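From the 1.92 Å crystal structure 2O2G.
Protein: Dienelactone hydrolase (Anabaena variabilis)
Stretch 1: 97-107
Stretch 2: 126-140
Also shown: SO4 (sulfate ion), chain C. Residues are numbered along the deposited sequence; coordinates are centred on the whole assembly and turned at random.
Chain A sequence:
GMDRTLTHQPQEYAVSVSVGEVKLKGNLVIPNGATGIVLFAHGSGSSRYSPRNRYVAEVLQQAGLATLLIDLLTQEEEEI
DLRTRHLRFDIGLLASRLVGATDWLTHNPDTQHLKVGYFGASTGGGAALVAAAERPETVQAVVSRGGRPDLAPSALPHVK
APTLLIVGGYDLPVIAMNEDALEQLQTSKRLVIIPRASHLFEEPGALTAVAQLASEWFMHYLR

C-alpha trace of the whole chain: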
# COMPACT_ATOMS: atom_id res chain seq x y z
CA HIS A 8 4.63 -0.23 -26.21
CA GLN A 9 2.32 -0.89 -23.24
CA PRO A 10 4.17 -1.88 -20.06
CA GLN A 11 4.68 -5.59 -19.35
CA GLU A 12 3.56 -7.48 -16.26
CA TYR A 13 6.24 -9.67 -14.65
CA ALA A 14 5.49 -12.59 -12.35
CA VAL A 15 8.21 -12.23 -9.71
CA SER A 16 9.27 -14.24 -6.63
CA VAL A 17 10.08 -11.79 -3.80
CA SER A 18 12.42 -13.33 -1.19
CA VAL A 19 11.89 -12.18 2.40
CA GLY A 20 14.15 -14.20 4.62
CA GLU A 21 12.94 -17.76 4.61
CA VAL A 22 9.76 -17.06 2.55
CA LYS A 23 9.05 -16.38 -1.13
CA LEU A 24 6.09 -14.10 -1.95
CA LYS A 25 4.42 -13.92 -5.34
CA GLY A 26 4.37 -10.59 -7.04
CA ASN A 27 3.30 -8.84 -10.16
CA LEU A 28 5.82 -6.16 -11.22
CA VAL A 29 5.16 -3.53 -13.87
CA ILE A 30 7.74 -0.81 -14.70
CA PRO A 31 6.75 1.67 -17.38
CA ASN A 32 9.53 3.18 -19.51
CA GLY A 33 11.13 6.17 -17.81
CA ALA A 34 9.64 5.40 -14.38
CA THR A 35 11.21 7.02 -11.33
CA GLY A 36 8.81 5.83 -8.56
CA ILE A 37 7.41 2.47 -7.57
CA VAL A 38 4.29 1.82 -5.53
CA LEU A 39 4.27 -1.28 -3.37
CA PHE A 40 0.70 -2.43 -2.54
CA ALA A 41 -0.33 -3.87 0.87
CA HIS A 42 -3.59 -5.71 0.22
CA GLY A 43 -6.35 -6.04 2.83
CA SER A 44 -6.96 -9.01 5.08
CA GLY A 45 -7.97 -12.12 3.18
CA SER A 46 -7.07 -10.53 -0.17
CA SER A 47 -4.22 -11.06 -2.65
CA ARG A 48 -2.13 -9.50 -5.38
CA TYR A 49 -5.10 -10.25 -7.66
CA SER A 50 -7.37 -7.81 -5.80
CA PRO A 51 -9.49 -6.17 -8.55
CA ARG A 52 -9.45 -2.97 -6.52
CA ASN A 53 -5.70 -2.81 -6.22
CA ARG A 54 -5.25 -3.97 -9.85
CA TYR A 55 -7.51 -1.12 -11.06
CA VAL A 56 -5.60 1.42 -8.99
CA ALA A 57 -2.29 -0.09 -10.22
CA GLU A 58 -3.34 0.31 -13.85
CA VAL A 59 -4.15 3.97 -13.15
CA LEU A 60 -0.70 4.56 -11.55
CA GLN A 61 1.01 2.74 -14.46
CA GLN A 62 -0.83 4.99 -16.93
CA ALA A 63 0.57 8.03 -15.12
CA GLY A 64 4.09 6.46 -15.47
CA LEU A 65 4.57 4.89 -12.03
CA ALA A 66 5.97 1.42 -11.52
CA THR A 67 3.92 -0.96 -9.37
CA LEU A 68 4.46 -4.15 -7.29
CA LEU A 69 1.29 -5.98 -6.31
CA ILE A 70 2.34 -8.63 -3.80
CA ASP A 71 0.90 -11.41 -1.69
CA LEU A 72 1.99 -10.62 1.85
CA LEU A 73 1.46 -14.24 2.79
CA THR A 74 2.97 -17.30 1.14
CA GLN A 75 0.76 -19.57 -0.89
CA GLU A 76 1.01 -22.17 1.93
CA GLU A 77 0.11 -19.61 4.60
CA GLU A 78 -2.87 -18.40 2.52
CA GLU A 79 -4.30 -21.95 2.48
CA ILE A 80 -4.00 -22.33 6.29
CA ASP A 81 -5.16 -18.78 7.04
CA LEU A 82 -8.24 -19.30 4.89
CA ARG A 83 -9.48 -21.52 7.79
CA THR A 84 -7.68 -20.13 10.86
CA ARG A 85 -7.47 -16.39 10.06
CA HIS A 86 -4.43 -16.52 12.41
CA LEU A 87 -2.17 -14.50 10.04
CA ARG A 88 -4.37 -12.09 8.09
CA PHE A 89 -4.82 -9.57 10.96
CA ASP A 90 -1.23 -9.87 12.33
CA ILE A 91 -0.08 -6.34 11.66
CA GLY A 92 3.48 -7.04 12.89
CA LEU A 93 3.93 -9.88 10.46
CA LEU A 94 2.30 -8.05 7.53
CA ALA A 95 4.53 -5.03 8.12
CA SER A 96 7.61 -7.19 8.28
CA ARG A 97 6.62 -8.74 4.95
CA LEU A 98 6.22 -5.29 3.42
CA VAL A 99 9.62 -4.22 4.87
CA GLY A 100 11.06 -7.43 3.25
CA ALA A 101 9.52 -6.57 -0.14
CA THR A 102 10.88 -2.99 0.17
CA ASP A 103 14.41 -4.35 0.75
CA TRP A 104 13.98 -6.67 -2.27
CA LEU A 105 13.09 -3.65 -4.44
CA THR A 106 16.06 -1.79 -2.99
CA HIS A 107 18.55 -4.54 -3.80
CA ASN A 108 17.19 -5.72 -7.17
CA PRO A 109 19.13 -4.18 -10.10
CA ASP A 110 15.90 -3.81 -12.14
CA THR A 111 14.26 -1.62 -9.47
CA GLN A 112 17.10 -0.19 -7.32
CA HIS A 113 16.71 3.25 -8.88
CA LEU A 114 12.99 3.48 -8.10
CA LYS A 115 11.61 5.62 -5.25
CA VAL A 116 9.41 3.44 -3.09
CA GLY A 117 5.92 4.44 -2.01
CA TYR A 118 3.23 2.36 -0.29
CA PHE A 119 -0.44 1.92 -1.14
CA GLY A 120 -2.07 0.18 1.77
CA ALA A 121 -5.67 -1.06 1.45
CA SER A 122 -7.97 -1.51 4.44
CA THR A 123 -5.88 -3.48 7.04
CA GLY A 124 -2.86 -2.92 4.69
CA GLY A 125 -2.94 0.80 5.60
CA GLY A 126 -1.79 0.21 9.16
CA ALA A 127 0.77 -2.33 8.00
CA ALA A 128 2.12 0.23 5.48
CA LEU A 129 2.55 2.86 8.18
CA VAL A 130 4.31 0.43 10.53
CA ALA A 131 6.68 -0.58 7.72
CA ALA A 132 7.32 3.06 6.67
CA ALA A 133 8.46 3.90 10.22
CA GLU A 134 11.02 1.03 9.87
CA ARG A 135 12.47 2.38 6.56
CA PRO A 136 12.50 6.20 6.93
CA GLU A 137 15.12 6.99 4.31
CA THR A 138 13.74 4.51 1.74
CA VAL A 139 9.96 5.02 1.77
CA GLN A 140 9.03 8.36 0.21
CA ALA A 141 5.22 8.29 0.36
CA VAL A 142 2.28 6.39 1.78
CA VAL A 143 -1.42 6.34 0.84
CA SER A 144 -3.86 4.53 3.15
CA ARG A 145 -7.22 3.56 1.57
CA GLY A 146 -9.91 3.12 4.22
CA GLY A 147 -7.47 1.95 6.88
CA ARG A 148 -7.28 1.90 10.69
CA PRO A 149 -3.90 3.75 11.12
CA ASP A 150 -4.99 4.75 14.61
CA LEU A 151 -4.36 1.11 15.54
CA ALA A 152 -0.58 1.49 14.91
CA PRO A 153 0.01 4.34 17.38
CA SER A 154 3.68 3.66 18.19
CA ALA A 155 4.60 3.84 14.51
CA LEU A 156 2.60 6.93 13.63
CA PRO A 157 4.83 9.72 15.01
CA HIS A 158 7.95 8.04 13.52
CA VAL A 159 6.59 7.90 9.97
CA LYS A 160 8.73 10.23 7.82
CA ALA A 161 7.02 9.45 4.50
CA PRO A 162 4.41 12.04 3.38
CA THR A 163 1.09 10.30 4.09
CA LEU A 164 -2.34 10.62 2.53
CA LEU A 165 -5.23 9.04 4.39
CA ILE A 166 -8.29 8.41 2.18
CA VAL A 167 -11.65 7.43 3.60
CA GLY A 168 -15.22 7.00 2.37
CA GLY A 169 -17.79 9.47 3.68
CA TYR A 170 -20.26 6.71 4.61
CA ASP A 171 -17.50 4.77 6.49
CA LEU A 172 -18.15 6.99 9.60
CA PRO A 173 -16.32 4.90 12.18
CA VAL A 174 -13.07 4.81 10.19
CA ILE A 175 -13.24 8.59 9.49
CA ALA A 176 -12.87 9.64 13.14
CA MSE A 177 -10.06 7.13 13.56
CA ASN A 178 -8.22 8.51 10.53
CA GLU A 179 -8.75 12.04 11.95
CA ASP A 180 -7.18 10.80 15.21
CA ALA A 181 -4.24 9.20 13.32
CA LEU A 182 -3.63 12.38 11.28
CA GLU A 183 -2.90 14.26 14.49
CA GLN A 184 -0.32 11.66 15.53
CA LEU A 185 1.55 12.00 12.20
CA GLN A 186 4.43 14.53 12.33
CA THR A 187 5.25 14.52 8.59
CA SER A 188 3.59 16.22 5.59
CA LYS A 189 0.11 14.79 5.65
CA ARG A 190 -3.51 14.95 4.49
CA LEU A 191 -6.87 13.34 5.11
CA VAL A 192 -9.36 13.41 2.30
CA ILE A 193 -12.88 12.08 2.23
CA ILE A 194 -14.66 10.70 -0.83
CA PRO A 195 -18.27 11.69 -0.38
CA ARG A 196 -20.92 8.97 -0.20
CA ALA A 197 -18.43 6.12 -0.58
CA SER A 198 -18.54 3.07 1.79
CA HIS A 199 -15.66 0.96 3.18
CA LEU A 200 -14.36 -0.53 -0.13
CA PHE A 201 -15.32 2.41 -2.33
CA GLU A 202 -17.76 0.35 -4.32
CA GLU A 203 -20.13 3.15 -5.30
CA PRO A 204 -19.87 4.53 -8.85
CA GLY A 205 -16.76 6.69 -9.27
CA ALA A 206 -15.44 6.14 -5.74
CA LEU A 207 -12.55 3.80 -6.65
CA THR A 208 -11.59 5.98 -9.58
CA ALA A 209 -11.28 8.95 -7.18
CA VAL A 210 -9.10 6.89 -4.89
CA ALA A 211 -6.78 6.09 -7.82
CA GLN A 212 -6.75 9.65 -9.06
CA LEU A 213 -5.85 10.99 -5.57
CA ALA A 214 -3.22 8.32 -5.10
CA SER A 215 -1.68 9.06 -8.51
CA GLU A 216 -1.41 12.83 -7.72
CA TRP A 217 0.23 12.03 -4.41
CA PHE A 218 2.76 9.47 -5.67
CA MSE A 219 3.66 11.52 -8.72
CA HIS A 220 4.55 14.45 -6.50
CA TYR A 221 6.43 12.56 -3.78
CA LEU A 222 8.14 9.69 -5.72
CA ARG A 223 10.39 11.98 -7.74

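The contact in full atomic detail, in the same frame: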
# COMPACT_ATOMS: atom_id res chain seq x y z
N ARG A 97 6.62 -8.24 6.33
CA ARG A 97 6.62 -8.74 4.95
C ARG A 97 6.77 -7.60 3.98
O ARG A 97 7.50 -7.70 3.01
CB ARG A 97 5.34 -9.55 4.67
CG ARG A 97 5.25 -10.81 5.52
CD ARG A 97 6.29 -11.80 5.02
NE ARG A 97 6.40 -12.96 5.85
CZ ARG A 97 5.55 -13.97 5.85
NH1 ARG A 97 4.50 -13.97 5.06
NH2 ARG A 97 5.77 -14.98 6.66
N LEU A 98 6.11 -6.50 4.26
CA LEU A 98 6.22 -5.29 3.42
C LEU A 98 7.65 -4.69 3.49
O LEU A 98 8.21 -4.30 2.47
CB LEU A 98 5.18 -4.28 3.88
CG LEU A 98 4.73 -3.19 2.93
CD1 LEU A 98 4.32 -3.77 1.57
CD2 LEU A 98 3.57 -2.48 3.60
N VAL A 99 8.24 -4.68 4.69
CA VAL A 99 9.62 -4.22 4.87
C VAL A 99 10.54 -5.11 4.00
O VAL A 99 11.43 -4.60 3.35
CB VAL A 99 10.07 -4.27 6.36
CG1 VAL A 99 11.58 -4.09 6.53
CG2 VAL A 99 9.32 -3.24 7.19
N GLY A 100 10.31 -6.44 4.06
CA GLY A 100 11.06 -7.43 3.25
C GLY A 100 10.94 -7.17 1.75
O GLY A 100 11.96 -7.16 1.04
N ALA A 101 9.73 -6.94 1.27
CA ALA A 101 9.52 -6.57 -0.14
C ALA A 101 10.18 -5.25 -0.54
O ALA A 101 10.62 -5.08 -1.68
CB ALA A 101 8.03 -6.52 -0.47
N THR A 102 10.22 -4.30 0.39
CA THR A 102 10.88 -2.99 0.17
C THR A 102 12.39 -3.23 -0.05
O THR A 102 12.98 -2.78 -1.02
CB THR A 102 10.59 -2.02 1.36
OG1 THR A 102 9.16 -1.87 1.55
CG2 THR A 102 11.19 -0.63 1.10
N ASP A 103 12.99 -4.00 0.85
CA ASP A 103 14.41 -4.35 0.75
C ASP A 103 14.73 -5.08 -0.57
O ASP A 103 15.76 -4.81 -1.21
CB ASP A 103 14.83 -5.19 1.96
CG ASP A 103 14.78 -4.40 3.27
OD1 ASP A 103 14.68 -3.15 3.22
OD2 ASP A 103 14.89 -5.04 4.36
N TRP A 104 13.81 -5.94 -1.00
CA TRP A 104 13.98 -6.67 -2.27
C TRP A 104 14.03 -5.68 -3.43
O TRP A 104 14.94 -5.76 -4.27
CB TRP A 104 12.86 -7.66 -2.47
CG TRP A 104 12.98 -8.51 -3.69
CD1 TRP A 104 13.62 -9.69 -3.80
CD2 TRP A 104 12.33 -8.27 -4.93
NE1 TRP A 104 13.45 -10.19 -5.08
CE2 TRP A 104 12.63 -9.34 -5.78
CE3 TRP A 104 11.48 -7.27 -5.39
CZ2 TRP A 104 12.17 -9.40 -7.09
CZ3 TRP A 104 11.00 -7.33 -6.70
CH2 TRP A 104 11.36 -8.39 -7.53
N LEU A 105 13.09 -4.73 -3.44
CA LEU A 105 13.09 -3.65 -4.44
C LEU A 105 14.38 -2.83 -4.38
O LEU A 105 14.92 -2.44 -5.40
CB LEU A 105 11.91 -2.71 -4.20
CG LEU A 105 10.54 -3.27 -4.54
CD1 LEU A 105 9.44 -2.31 -4.13
CD2 LEU A 105 10.53 -3.61 -6.03
N THR A 106 14.85 -2.55 -3.16
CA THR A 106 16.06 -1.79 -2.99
C THR A 106 17.31 -2.46 -3.60
O THR A 106 18.13 -1.79 -4.24
CB THR A 106 16.29 -1.46 -1.49
OG1 THR A 106 15.25 -0.61 -1.02
CG2 THR A 106 17.64 -0.76 -1.27
N HIS A 107 17.41 -3.76 -3.42
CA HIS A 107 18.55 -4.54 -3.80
C HIS A 107 18.49 -5.28 -5.15
O HIS A 107 19.46 -5.95 -5.52
CB HIS A 107 18.88 -5.52 -2.66
CG HIS A 107 19.27 -4.83 -1.39
ND1 HIS A 107 20.44 -4.10 -1.28
CD2 HIS A 107 18.66 -4.74 -0.19
CE1 HIS A 107 20.52 -3.59 -0.07
NE2 HIS A 107 19.45 -3.95 0.61
N GLY A 126 -2.55 0.27 7.93
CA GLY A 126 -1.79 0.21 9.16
C GLY A 126 -0.45 -0.47 8.97
O GLY A 126 0.57 -0.01 9.52
N ALA A 127 -0.45 -1.57 8.22
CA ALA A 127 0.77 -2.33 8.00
C ALA A 127 1.79 -1.46 7.25
O ALA A 127 2.96 -1.48 7.59
CB ALA A 127 0.45 -3.59 7.25
N ALA A 128 1.31 -0.68 6.27
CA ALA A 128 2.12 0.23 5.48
C ALA A 128 2.77 1.27 6.36
O ALA A 128 3.96 1.57 6.16
CB ALA A 128 1.28 0.92 4.44
N LEU A 129 2.00 1.84 7.30
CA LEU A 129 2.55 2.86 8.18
C LEU A 129 3.57 2.27 9.12
O LEU A 129 4.56 2.92 9.41
CB LEU A 129 1.46 3.61 8.95
CG LEU A 129 0.61 4.43 7.97
CD1 LEU A 129 -0.74 4.72 8.56
CD2 LEU A 129 1.31 5.73 7.53
N VAL A 130 3.34 1.05 9.61
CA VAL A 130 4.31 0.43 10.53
C VAL A 130 5.62 0.15 9.79
O VAL A 130 6.71 0.39 10.32
CB VAL A 130 3.76 -0.86 11.21
CG1 VAL A 130 4.85 -1.54 12.06
CG2 VAL A 130 2.56 -0.53 12.07
N ALA A 131 5.52 -0.34 8.55
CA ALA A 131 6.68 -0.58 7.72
C ALA A 131 7.46 0.71 7.36
O ALA A 131 8.69 0.73 7.39
CB ALA A 131 6.25 -1.31 6.43
N ALA A 132 6.73 1.78 7.03
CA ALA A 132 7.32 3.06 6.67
C ALA A 132 8.18 3.62 7.80
O ALA A 132 9.26 4.18 7.54
CB ALA A 132 6.21 4.04 6.26
N ALA A 133 7.72 3.47 9.03
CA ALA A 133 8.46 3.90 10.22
C ALA A 133 9.77 3.12 10.39
O ALA A 133 10.70 3.64 10.99
CB ALA A 133 7.62 3.77 11.42
N GLU A 134 9.81 1.88 9.88
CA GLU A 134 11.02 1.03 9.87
C GLU A 134 12.01 1.31 8.72
O GLU A 134 13.15 0.85 8.79
CB GLU A 134 10.67 -0.47 9.76
CG GLU A 134 9.83 -1.01 10.86
CD GLU A 134 10.48 -0.86 12.18
OE1 GLU A 134 11.67 -1.24 12.30
OE2 GLU A 134 9.79 -0.37 13.11
N ARG A 135 11.59 2.02 7.68
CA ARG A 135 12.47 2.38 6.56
C ARG A 135 12.34 3.86 6.20
O ARG A 135 11.93 4.21 5.07
CB ARG A 135 12.14 1.48 5.34
CG ARG A 135 12.47 0.02 5.53
CD ARG A 135 13.96 -0.23 5.40
NE ARG A 135 14.32 -1.62 5.57
CZ ARG A 135 14.58 -2.18 6.74
NH1 ARG A 135 14.42 -1.51 7.87
NH2 ARG A 135 14.87 -3.47 6.79
N PRO A 136 12.71 4.76 7.14
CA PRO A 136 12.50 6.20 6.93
C PRO A 136 13.23 6.87 5.78
O PRO A 136 12.73 7.88 5.24
CB PRO A 136 12.94 6.81 8.27
CG PRO A 136 13.95 5.83 8.79
CD PRO A 136 13.36 4.50 8.45
N GLU A 137 14.39 6.37 5.41
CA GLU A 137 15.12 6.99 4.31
C GLU A 137 14.70 6.41 2.97
O GLU A 137 14.87 7.06 1.94
CB GLU A 137 16.63 6.87 4.52
N THR A 138 14.09 5.23 2.97
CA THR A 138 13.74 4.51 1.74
C THR A 138 12.32 4.78 1.25
O THR A 138 12.10 4.87 0.04
CB THR A 138 13.96 2.99 1.96
OG1 THR A 138 15.31 2.77 2.37
CG2 THR A 138 13.68 2.14 0.69
N VAL A 139 11.36 4.87 2.16
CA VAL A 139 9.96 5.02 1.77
C VAL A 139 9.64 6.50 1.71
O VAL A 139 9.79 7.20 2.71
CB VAL A 139 9.02 4.32 2.75
CG1 VAL A 139 7.56 4.42 2.22
CG2 VAL A 139 9.46 2.86 2.96
N GLN A 140 9.26 6.94 0.53
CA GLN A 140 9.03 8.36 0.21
C GLN A 140 7.59 8.85 0.19
O GLN A 140 7.36 10.07 0.05
CB GLN A 140 9.69 8.72 -1.13
CG GLN A 140 11.21 8.55 -1.14
CD GLN A 140 11.94 9.31 -2.24
OE1 GLN A 140 13.16 9.18 -2.36
NE2 GLN A 140 11.22 10.13 -3.05
S SO4 C . 16.04 3.22 5.85
O1 SO4 C . 17.35 2.94 5.23
O2 SO4 C . 15.79 2.14 6.78
O3 SO4 C . 15.09 3.31 4.76
O4 SO4 C . 16.09 4.48 6.58

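This is a small, mostly apolar helix-on-helix contact, extended past the end of the second helix and fastened there by one bidentate salt bridge between Asp103 and Arg135. The two helices, 97-107 and 126-134, cross at -55° with their axes 9.0 Å apart at the closest approach, and small side chains at the crossing accompany that spacing. Val99 and Ala131 mark the nearest backbone approach, with a CA to CA distance of 5.5 Å.

The packing rule is larger residues against alanines. Leu98, with chi1 t and chi2 p, sends CD2 to 3.6 Å from the CA of Ala128, so the leucine rests on backbone as much as on side chain; its CB also lies 4.1 Å from Ala131 CB. Val99 reaches the same alanine from the next position, its CG2 4.0 Å from Glu134 CB and 3.7 Å from Ala131 CB. Ala131 points toward the first helix and is shared by two neighbours, whereas Ala128 points away overall and still touches Leu98.

One turn further along the first helix, the partner is no longer a helix but the segment that follows it. Thr102 turns a methyl outward: its OG1 donates to Leu98 O at 2.8 Å, one turn back, while CG2 meets Thr138 CG2 at 3.7 Å. Thr106 continues this stripe, its OG1 3.6 Å from Thr138 CG2.

The polar element is precise. Arg135 NE donates to Asp103 OD1 at 2.8 Å and Arg135 NH2 to Asp103 OD2 at 2.9 Å, with N-H...acceptor angles of 172° and 179°, so the carboxylate meets the NE/NH2 edge of the guanidinium side-on, with two nearly straight bonds. The CA-to-CB bond of Asp103 points sideways, and it is the end of the side chain that comes nearer. The remaining arm is held locally, Arg135 NH1 donating to Glu134 O at 2.8 Å. Val99 CG1 covers one face of the guanidinium, 3.4 Å from Arg135 NH2, which lets a single valine serve both the apolar patch and the ion pair.

Beside this pair sits a sulfate, probably from the crystallisation liquor. Glu137 N donates to its O4 at 2.8 Å, and Thr138 OG1 makes a very short 2.5 Å hydrogen bond to its O3. Thr138 thus faces two ways, offering its methyl to the first helix and its hydroxyl to the anion. The design lesson is economical: alanines where helices come close, and a charged pair beyond them with both of its bonds nearly straight.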